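Local coordinates for conserved exported protein (PDB 3CLW) that is of unknown function but probably hydrolyses O-glycosidic bonds, at residues F271-Y283 / T306-E320. Numbering follows the deposited sequence.
Sequences FNCVAAHDYWSAY and TKFWASEYCILEKNE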
ATOM      1  N   PHE A 271       7.278  -9.998  11.305  1.00 35.93           N
ATOM      2  CA  PHE A 271       6.024  -9.302  11.464  1.00 34.94           C
ATOM      3  C   PHE A 271       4.909 -10.298  11.179  1.00 35.31           C
ATOM      4  O   PHE A 271       4.841 -10.863  10.070  1.00 35.08           O
ATOM      5  CB  PHE A 271       5.949  -8.118  10.502  1.00 34.71           C
ATOM      6  CG  PHE A 271       4.680  -7.329  10.611  1.00 34.38           C
ATOM      7  CD1 PHE A 271       4.046  -7.148  11.855  1.00 34.06           C
ATOM      8  CD2 PHE A 271       4.136  -6.707   9.476  1.00 37.04           C
ATOM      9  CE1 PHE A 271       2.876  -6.391  11.950  1.00 33.62           C
ATOM     10  CE2 PHE A 271       2.954  -5.960   9.573  1.00 32.91           C
ATOM     11  CZ  PHE A 271       2.326  -5.825  10.808  1.00 32.65           C
ATOM     12  N   ASN A 272       4.030 -10.503  12.167  1.00 34.66           N
ATOM     13  CA  ASN A 272       3.017 -11.542  12.084  1.00 35.24           C
ATOM     14  C   ASN A 272       1.834 -11.071  11.247  1.00 34.95           C
ATOM     15  O   ASN A 272       0.784 -10.674  11.770  1.00 35.14           O
ATOM     16  CB  ASN A 272       2.584 -12.006  13.499  1.00 35.81           C
ATOM     17  CG  ASN A 272       1.535 -13.130  13.473  1.00 35.91           C
ATOM     18  OD1 ASN A 272       1.531 -13.981  12.581  1.00 34.24           O
ATOM     19  ND2 ASN A 272       0.644 -13.119  14.459  1.00 34.91           N
ATOM     20  N   CYS A 273       2.019 -11.185   9.939  1.00 34.31           N
ATOM     21  CA  CYS A 273       1.199 -10.512   8.936  1.00 34.06           C
ATOM     22  C   CYS A 273       1.625 -11.049   7.581  1.00 33.41           C
ATOM     23  O   CYS A 273       2.811 -11.266   7.321  1.00 34.16           O
ATOM     24  CB  CYS A 273       1.439  -8.989   8.978  1.00 33.60           C
ATOM     25  SG  CYS A 273       0.467  -8.013   7.820  1.00 34.49           S
ATOM     26  N   VAL A 274       0.646 -11.281   6.720  1.00 33.47           N
ATOM     27  CA  VAL A 274       0.878 -11.685   5.328  1.00 32.49           C
ATOM     28  C   VAL A 274       0.603 -10.459   4.429  1.00 32.69           C
ATOM     29  O   VAL A 274      -0.433  -9.807   4.570  1.00 32.71           O
ATOM     30  CB  VAL A 274      -0.084 -12.834   4.959  1.00 32.42           C
ATOM     31  CG1 VAL A 274       0.020 -13.228   3.480  1.00 32.38           C
ATOM     32  CG2 VAL A 274       0.127 -14.028   5.855  1.00 31.99           C
ATOM     33  N   ALA A 275       1.527 -10.158   3.523  1.00 32.33           N
ATOM     34  CA  ALA A 275       1.354  -9.072   2.553  1.00 32.93           C
ATOM     35  C   ALA A 275       1.129  -9.584   1.153  1.00 32.66           C
ATOM     36  O   ALA A 275       1.928 -10.370   0.637  1.00 33.03           O
ATOM     37  CB  ALA A 275       2.581  -8.103   2.561  1.00 32.48           C
ATOM     38  N   ALA A 276       0.049  -9.126   0.535  1.00 32.97           N
ATOM     39  CA  ALA A 276      -0.189  -9.392  -0.882  1.00 33.59           C
ATOM     40  C   ALA A 276      -0.767  -8.158  -1.567  1.00 33.91           C
ATOM     41  O   ALA A 276      -1.305  -7.263  -0.911  1.00 33.83           O
ATOM     42  CB  ALA A 276      -1.123 -10.598  -1.073  1.00 33.95           C
ATOM     43  N   HIS A 277      -0.653  -8.140  -2.892  1.00 33.80           N
ATOM     44  CA  HIS A 277      -1.119  -7.030  -3.727  1.00 33.36           C
ATOM     45  C   HIS A 277      -2.498  -7.297  -4.289  1.00 34.15           C
ATOM     46  O   HIS A 277      -2.878  -8.455  -4.501  1.00 34.52           O
ATOM     47  CB  HIS A 277      -0.099  -6.779  -4.841  1.00 32.75           C
ATOM     48  CG  HIS A 277       1.284  -6.526  -4.321  1.00 30.55           C
ATOM     49  ND1 HIS A 277       2.391  -6.441  -5.134  1.00 29.34           N
ATOM     50  CD2 HIS A 277       1.740  -6.391  -3.054  1.00 28.37           C
ATOM     51  CE1 HIS A 277       3.467  -6.235  -4.395  1.00 27.50           C
ATOM     52  NE2 HIS A 277       3.093  -6.166  -3.133  1.00 28.83           N
ATOM     53  N   ASP A 278      -3.246  -6.220  -4.498  1.00 35.17           N
ATOM     54  CA  ASP A 278      -4.627  -6.249  -5.015  1.00 36.11           C
ATOM     55  C   ASP A 278      -4.747  -6.526  -6.513  1.00 36.31           C
ATOM     56  O   ASP A 278      -5.850  -6.733  -7.017  1.00 37.39           O
ATOM     57  CB  ASP A 278      -5.283  -4.906  -4.750  1.00 35.21           C
ATOM     58  CG  ASP A 278      -5.594  -4.698  -3.300  1.00 37.97           C
ATOM     59  OD1 ASP A 278      -6.437  -5.445  -2.752  1.00 36.12           O
ATOM     60  OD2 ASP A 278      -5.011  -3.765  -2.716  1.00 39.17           O
ATOM     61  N   TYR A 279      -3.635  -6.483  -7.229  1.00 35.88           N
ATOM     62  CA  TYR A 279      -3.655  -6.643  -8.678  1.00 37.19           C
ATOM     63  C   TYR A 279      -4.460  -7.862  -9.164  1.00 38.17           C
ATOM     64  O   TYR A 279      -4.429  -8.905  -8.533  1.00 38.66           O
ATOM     65  CB  TYR A 279      -2.224  -6.726  -9.206  1.00 36.36           C
ATOM     66  CG  TYR A 279      -1.393  -5.481  -8.935  1.00 36.02           C
ATOM     67  CD1 TYR A 279      -1.679  -4.269  -9.597  1.00 36.08           C
ATOM     68  CD2 TYR A 279      -0.323  -5.513  -8.047  1.00 34.26           C
ATOM     69  CE1 TYR A 279      -0.927  -3.120  -9.371  1.00 36.36           C
ATOM     70  CE2 TYR A 279       0.446  -4.365  -7.809  1.00 36.56           C
ATOM     71  CZ  TYR A 279       0.132  -3.165  -8.487  1.00 36.11           C
ATOM     72  OH  TYR A 279       0.870  -2.025  -8.297  1.00 35.21           O
ATOM     73  N   TRP A 280      -5.178  -7.692 -10.281  1.00 39.61           N
ATOM     74  CA  TRP A 280      -5.926  -8.757 -10.992  1.00 40.28           C
ATOM     75  C   TRP A 280      -7.057  -9.425 -10.230  1.00 41.02           C
ATOM     76  O   TRP A 280      -7.558 -10.464 -10.640  1.00 42.82           O
ATOM     77  CB  TRP A 280      -4.984  -9.805 -11.602  1.00 40.17           C
ATOM     78  CG  TRP A 280      -3.753  -9.199 -12.119  1.00 39.62           C
ATOM     79  CD1 TRP A 280      -2.494  -9.395 -11.640  1.00 38.76           C
ATOM     80  CD2 TRP A 280      -3.648  -8.240 -13.184  1.00 39.84           C
ATOM     81  NE1 TRP A 280      -1.594  -8.621 -12.346  1.00 40.58           N
ATOM     82  CE2 TRP A 280      -2.274  -7.897 -13.297  1.00 41.14           C
ATOM     83  CE3 TRP A 280      -4.579  -7.638 -14.059  1.00 40.51           C
ATOM     84  CZ2 TRP A 280      -1.794  -6.981 -14.264  1.00 40.81           C
ATOM     85  CZ3 TRP A 280      -4.113  -6.699 -15.017  1.00 40.02           C
ATOM     86  CH2 TRP A 280      -2.725  -6.387 -15.111  1.00 41.04           C
ATOM     87  N   SER A 281      -7.483  -8.835  -9.132  1.00 41.09           N
ATOM     88  CA  SER A 281      -8.519  -9.451  -8.333  1.00 41.61           C
ATOM     89  C   SER A 281      -9.573  -8.424  -7.926  1.00 42.00           C
ATOM     90  O   SER A 281     -10.416  -8.699  -7.075  1.00 41.56           O
ATOM     91  CB  SER A 281      -7.919 -10.167  -7.101  1.00 42.06           C
ATOM     92  OG  SER A 281      -7.302  -9.262  -6.173  1.00 41.81           O
ATOM     93  N   ALA A 282      -9.513  -7.240  -8.530  1.00 42.73           N
ATOM     94  CA  ALA A 282     -10.439  -6.146  -8.155  1.00 44.33           C
ATOM     95  C   ALA A 282     -11.681  -6.070  -9.029  1.00 44.98           C
ATOM     96  O   ALA A 282     -12.565  -5.256  -8.772  1.00 45.89           O
ATOM     97  CB  ALA A 282      -9.722  -4.808  -8.134  1.00 43.21           C
ATOM     98  N   TYR A 283     -11.739  -6.934 -10.042  1.00 46.13           N
ATOM     99  CA  TYR A 283     -12.834  -7.019 -11.005  1.00 46.63           C
ATOM    100  C   TYR A 283     -12.835  -8.420 -11.606  1.00 46.93           C
ATOM    101  O   TYR A 283     -11.752  -8.966 -11.853  1.00 46.98           O
ATOM    102  CB  TYR A 283     -12.619  -5.984 -12.110  1.00 47.67           C
ATOM    103  CG  TYR A 283     -13.723  -5.912 -13.147  1.00 48.30           C
ATOM    104  CD1 TYR A 283     -14.802  -5.055 -12.971  1.00 47.98           C
ATOM    105  CD2 TYR A 283     -13.683  -6.706 -14.303  1.00 49.26           C
ATOM    106  CE1 TYR A 283     -15.806  -4.969 -13.897  1.00 48.71           C
ATOM    107  CE2 TYR A 283     -14.697  -6.633 -15.249  1.00 49.90           C
ATOM    108  CZ  TYR A 283     -15.757  -5.754 -15.034  1.00 49.79           C
ATOM    109  OH  TYR A 283     -16.784  -5.643 -15.957  1.00 51.68           O
ATOM    110  N   THR A 306      -2.747 -13.810  12.934  1.00 39.69           N
ATOM    111  CA  THR A 306      -1.930 -13.211  11.892  1.00 38.71           C
ATOM    112  C   THR A 306      -2.714 -12.136  11.183  1.00 38.21           C
ATOM    113  O   THR A 306      -3.858 -12.333  10.829  1.00 37.77           O
ATOM    114  CB  THR A 306      -1.418 -14.288  10.924  1.00 38.84           C
ATOM    115  OG1 THR A 306      -0.647 -15.219  11.688  1.00 38.57           O
ATOM    116  CG2 THR A 306      -0.545 -13.700   9.792  1.00 37.03           C
ATOM    117  N   LYS A 307      -2.086 -10.978  11.024  1.00 38.01           N
ATOM    118  CA  LYS A 307      -2.666  -9.879  10.243  1.00 37.03           C
ATOM    119  C   LYS A 307      -2.578 -10.090   8.714  1.00 36.47           C
ATOM    120  O   LYS A 307      -1.794 -10.898   8.204  1.00 35.30           O
ATOM    121  CB  LYS A 307      -2.010  -8.557  10.639  1.00 36.92           C
ATOM    122  CG  LYS A 307      -2.408  -8.025  12.012  1.00 36.99           C
ATOM    123  CD  LYS A 307      -1.582  -6.837  12.361  1.00 37.54           C
ATOM    124  CE  LYS A 307      -2.109  -6.176  13.612  1.00 39.52           C
ATOM    125  NZ  LYS A 307      -1.344  -4.937  13.951  1.00 40.56           N
ATOM    126  N   PHE A 308      -3.405  -9.334   7.999  1.00 35.94           N
ATOM    127  CA  PHE A 308      -3.232  -9.165   6.569  1.00 35.48           C
ATOM    128  C   PHE A 308      -2.948  -7.685   6.201  1.00 34.44           C
ATOM    129  O   PHE A 308      -3.519  -6.789   6.802  1.00 34.31           O
ATOM    130  CB  PHE A 308      -4.468  -9.688   5.806  1.00 35.83           C
ATOM    131  CG  PHE A 308      -4.327  -9.560   4.316  1.00 34.59           C
ATOM    132  CD1 PHE A 308      -3.457 -10.388   3.628  1.00 34.97           C
ATOM    133  CD2 PHE A 308      -5.018  -8.578   3.632  1.00 32.08           C
ATOM    134  CE1 PHE A 308      -3.302 -10.262   2.258  1.00 35.43           C
ATOM    135  CE2 PHE A 308      -4.868  -8.423   2.277  1.00 34.17           C
ATOM    136  CZ  PHE A 308      -4.010  -9.262   1.576  1.00 35.82           C
ATOM    137  N   TRP A 309      -2.055  -7.464   5.233  1.00 33.77           N
ATOM    138  CA  TRP A 309      -1.789  -6.137   4.641  1.00 32.50           C
ATOM    139  C   TRP A 309      -1.947  -6.228   3.127  1.00 32.52           C
ATOM    140  O   TRP A 309      -1.342  -7.102   2.455  1.00 32.22           O
ATOM    141  CB  TRP A 309      -0.364  -5.654   4.939  1.00 31.84           C
ATOM    142  CG  TRP A 309      -0.131  -4.965   6.270  1.00 31.51           C
ATOM    143  CD1 TRP A 309      -0.926  -5.035   7.401  1.00 30.16           C
ATOM    144  CD2 TRP A 309       0.992  -4.133   6.624  1.00 31.59           C
ATOM    145  NE1 TRP A 309      -0.371  -4.284   8.410  1.00 29.80           N
ATOM    146  CE2 TRP A 309       0.803  -3.722   7.963  1.00 29.81           C
ATOM    147  CE3 TRP A 309       2.141  -3.677   5.923  1.00 34.11           C
ATOM    148  CZ2 TRP A 309       1.710  -2.904   8.626  1.00 28.65           C
ATOM    149  CZ3 TRP A 309       3.054  -2.863   6.602  1.00 29.72           C
ATOM    150  CH2 TRP A 309       2.823  -2.480   7.932  1.00 29.92           C
ATOM    151  N   ALA A 310      -2.784  -5.353   2.577  1.00 32.58           N
ATOM    152  CA  ALA A 310      -2.811  -5.151   1.128  1.00 32.23           C
ATOM    153  C   ALA A 310      -1.670  -4.145   0.863  1.00 32.54           C
ATOM    154  O   ALA A 310      -1.694  -3.000   1.341  1.00 32.80           O
ATOM    155  CB  ALA A 310      -4.201  -4.659   0.663  1.00 32.90           C
ATOM    156  N   SER A 311      -0.611  -4.593   0.203  1.00 32.23           N
ATOM    157  CA  SER A 311       0.642  -3.838   0.280  1.00 33.00           C
ATOM    158  C   SER A 311       1.103  -3.187  -1.024  1.00 33.10           C
ATOM    159  O   SER A 311       2.180  -2.587  -1.072  1.00 33.95           O
ATOM    160  CB  SER A 311       1.757  -4.721   0.834  1.00 32.87           C
ATOM    161  OG  SER A 311       1.887  -5.886   0.009  1.00 35.37           O
ATOM    162  N   GLU A 312       0.308  -3.315  -2.082  1.00 33.74           N
ATOM    163  CA  GLU A 312       0.582  -2.613  -3.342  1.00 34.08           C
ATOM    164  C   GLU A 312      -0.603  -2.678  -4.255  1.00 34.23           C
ATOM    165  O   GLU A 312      -1.177  -3.725  -4.448  1.00 33.60           O
ATOM    166  CB  GLU A 312       1.803  -3.177  -4.070  1.00 33.81           C
ATOM    167  CG  GLU A 312       2.367  -2.218  -5.133  1.00 33.97           C
ATOM    168  CD  GLU A 312       3.363  -2.863  -6.064  1.00 35.16           C
ATOM    169  OE1 GLU A 312       4.424  -3.347  -5.620  1.00 35.59           O
ATOM    170  OE2 GLU A 312       3.090  -2.872  -7.274  1.00 36.87           O
ATOM    171  N   TYR A 313      -0.972  -1.529  -4.814  1.00 35.50           N
ATOM    172  CA  TYR A 313      -1.931  -1.459  -5.907  1.00 36.23           C
ATOM    173  C   TYR A 313      -1.765  -0.177  -6.727  1.00 37.19           C
ATOM    174  O   TYR A 313      -1.393   0.866  -6.194  1.00 37.11           O
ATOM    175  CB  TYR A 313      -3.377  -1.518  -5.395  1.00 36.23           C
ATOM    176  CG  TYR A 313      -4.375  -1.509  -6.533  1.00 37.08           C
ATOM    177  CD1 TYR A 313      -4.479  -2.616  -7.409  1.00 37.58           C
ATOM    178  CD2 TYR A 313      -5.164  -0.367  -6.793  1.00 37.10           C
ATOM    179  CE1 TYR A 313      -5.363  -2.604  -8.467  1.00 38.14           C
ATOM    180  CE2 TYR A 313      -6.052  -0.339  -7.843  1.00 36.08           C
ATOM    181  CZ  TYR A 313      -6.153  -1.449  -8.680  1.00 38.99           C
ATOM    182  OH  TYR A 313      -7.048  -1.413  -9.731  1.00 39.33           O
ATOM    183  N   CYS A 314      -2.064  -0.272  -8.019  1.00 38.07           N
ATOM    184  CA  CYS A 314      -2.366   0.897  -8.872  1.00 38.56           C
ATOM    185  C   CYS A 314      -3.262   0.411 -10.019  1.00 39.84           C
ATOM    186  O   CYS A 314      -3.347  -0.804 -10.260  1.00 40.39           O
ATOM    187  CB  CYS A 314      -1.094   1.560  -9.401  1.00 37.26           C
ATOM    188  SG  CYS A 314      -0.138   0.554 -10.520  1.00 36.25           S
ATOM    189  N   ILE A 315      -3.940   1.336 -10.710  1.00 41.01           N
ATOM    190  CA  ILE A 315      -4.767   0.984 -11.869  1.00 40.89           C
ATOM    191  C   ILE A 315      -3.876   0.444 -12.962  1.00 41.65           C
ATOM    192  O   ILE A 315      -3.035   1.154 -13.520  1.00 42.36           O
ATOM    193  CB  ILE A 315      -5.565   2.176 -12.444  1.00 40.89           C
ATOM    194  CG1 ILE A 315      -6.381   2.882 -11.368  1.00 38.86           C
ATOM    195  CG2 ILE A 315      -6.451   1.705 -13.608  1.00 42.80           C
ATOM    196  CD1 ILE A 315      -7.496   2.072 -10.741  1.00 37.44           C
ATOM    197  N   LEU A 316      -4.070  -0.831 -13.262  1.00 43.14           N
ATOM    198  CA  LEU A 316      -3.240  -1.557 -14.206  1.00 44.61           C
ATOM    199  C   LEU A 316      -4.146  -2.313 -15.150  1.00 44.90           C
ATOM    200  O   LEU A 316      -3.846  -2.421 -16.333  1.00 44.74           O
ATOM    201  CB  LEU A 316      -2.365  -2.548 -13.454  1.00 44.92           C
ATOM    202  CG  LEU A 316      -0.956  -2.802 -13.937  1.00 47.52           C
ATOM    203  CD1 LEU A 316      -0.197  -1.487 -14.091  1.00 49.40           C
ATOM    204  CD2 LEU A 316      -0.271  -3.723 -12.933  1.00 48.79           C
ATOM    205  N   GLU A 317      -5.251  -2.821 -14.618  1.00 45.56           N
ATOM    206  CA  GLU A 317      -6.193  -3.583 -15.413  1.00 47.22           C
ATOM    207  C   GLU A 317      -7.087  -2.691 -16.260  1.00 48.60           C
ATOM    208  O   GLU A 317      -7.119  -1.466 -16.110  1.00 48.35           O
ATOM    209  CB  GLU A 317      -7.069  -4.473 -14.538  1.00 46.85           C
ATOM    210  CG  GLU A 317      -8.034  -3.711 -13.653  1.00 46.49           C
ATOM    211  CD  GLU A 317      -7.459  -3.401 -12.277  1.00 47.27           C
ATOM    212  OE1 GLU A 317      -6.237  -3.136 -12.146  1.00 45.79           O
ATOM    213  OE2 GLU A 317      -8.255  -3.431 -11.318  1.00 49.28           O
ATOM    214  N   LYS A 318      -7.827  -3.351 -17.141  1.00 49.90           N
ATOM    215  CA  LYS A 318      -8.725  -2.703 -18.075  1.00 50.99           C
ATOM    216  C   LYS A 318     -10.068  -3.401 -17.979  1.00 51.01           C
ATOM    217  O   LYS A 318     -10.132  -4.620 -17.868  1.00 50.67           O
ATOM    218  CB  LYS A 318      -8.179  -2.810 -19.499  1.00 50.98           C
ATOM    219  CG  LYS A 318      -6.853  -2.121 -19.726  1.00 53.03           C
ATOM    220  CD  LYS A 318      -6.601  -2.006 -21.218  1.00 57.06           C
ATOM    221  CE  LYS A 318      -5.262  -1.370 -21.537  1.00 60.49           C
ATOM    222  NZ  LYS A 318      -5.408   0.053 -21.968  1.00 63.89           N
ATOM    223  N   ASN A 319     -11.127  -2.604 -17.983  1.00 51.87           N
ATOM    224  CA  ASN A 319     -12.499  -3.085 -17.910  1.00 52.86           C
ATOM    225  C   ASN A 319     -13.471  -1.925 -18.161  1.00 53.75           C
ATOM    226  O   ASN A 319     -13.083  -0.755 -18.105  1.00 53.91           O
ATOM    227  CB  ASN A 319     -12.787  -3.818 -16.582  1.00 52.39           C
ATOM    228  CG  ASN A 319     -12.639  -2.921 -15.345  1.00 51.80           C
ATOM    229  OD1 ASN A 319     -13.298  -1.879 -15.214  1.00 50.12           O
ATOM    230  ND2 ASN A 319     -11.788  -3.345 -14.423  1.00 50.12           N
ATOM    231  N   GLU A 320     -14.731  -2.261 -18.432  1.00 54.87           N
ATOM    232  CA  GLU A 320     -15.766  -1.273 -18.759  1.00 55.67           C
ATOM    233  C   GLU A 320     -15.987  -0.193 -17.703  1.00 54.85           C
ATOM    234  O   GLU A 320     -16.468   0.885 -18.026  1.00 55.48           O
ATOM    235  CB  GLU A 320     -17.104  -1.968 -19.043  1.00 56.33           C
ATOM    236  CG  GLU A 320     -17.530  -2.947 -17.949  1.00 61.22           C
ATOM    237  CD  GLU A 320     -19.036  -3.226 -17.933  1.00 66.75           C
ATOM    238  OE1 GLU A 320     -19.394  -4.428 -17.891  1.00 69.66           O
ATOM    239  OE2 GLU A 320     -19.850  -2.264 -17.957  1.00 66.52           O
TER
HETATM  240  O   HOH W   1      -4.570  -5.181 -11.736  1.00 31.37           O
HETATM  241  O   HOH W   2      -8.037  -6.503 -10.740  1.00 45.29           O
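Cys273 and Trp309 meet on the face of two neighbouring parallel strands, 273-276 and 307-310, that also carries Ala275. The sulfur SG lies over the indole five-membered ring, 3.6 Å from its centroid. The Phe271 ring turns its edge to the face of the six-membered ring, planes 70° apart, with CE2 3.4 Å from Trp309 CZ2. Asp20 takes the indole NE1. The strand backbones are hydrogen-bonded: Val274 N to Lys307 O, Trp309 N to Val274 O, and Ala276 N to Trp309 O. Just past the strands, Ser311 OG lies at the edge of the His277 ring. Glu231 binds both His277 NE2 and Ser311 OG, and Glu186 takes ND1. The extended Glu312 side chain, with CG anti to the backbone N (chi1 -162°), carries its carboxylate to Tyr279. There Tyr279 OH donates to the anti lone pair of OE2 at 2.6 Å, the ring and carboxylate planes standing 82° apart.

The far loops are looser and wetter. Exposed Trp280 touches Leu316 CD2 through CZ2 at 3.8 Å. One water links Trp280 N to Glu317 OE1, while Glu317 OE2 is hydrogen-bonded to Tyr313 OH and Tyr337 OH. Asn319 CB lies over a face of the partly exposed Tyr283 ring. The strands and helix 285-300 form a beta-alpha-beta unit. Past their C-terminal ends Glu312 gathers with Glu186 and Glu231 around His277 and Tyr279, consistent with the active-site end of a glycosidase TIM barrel.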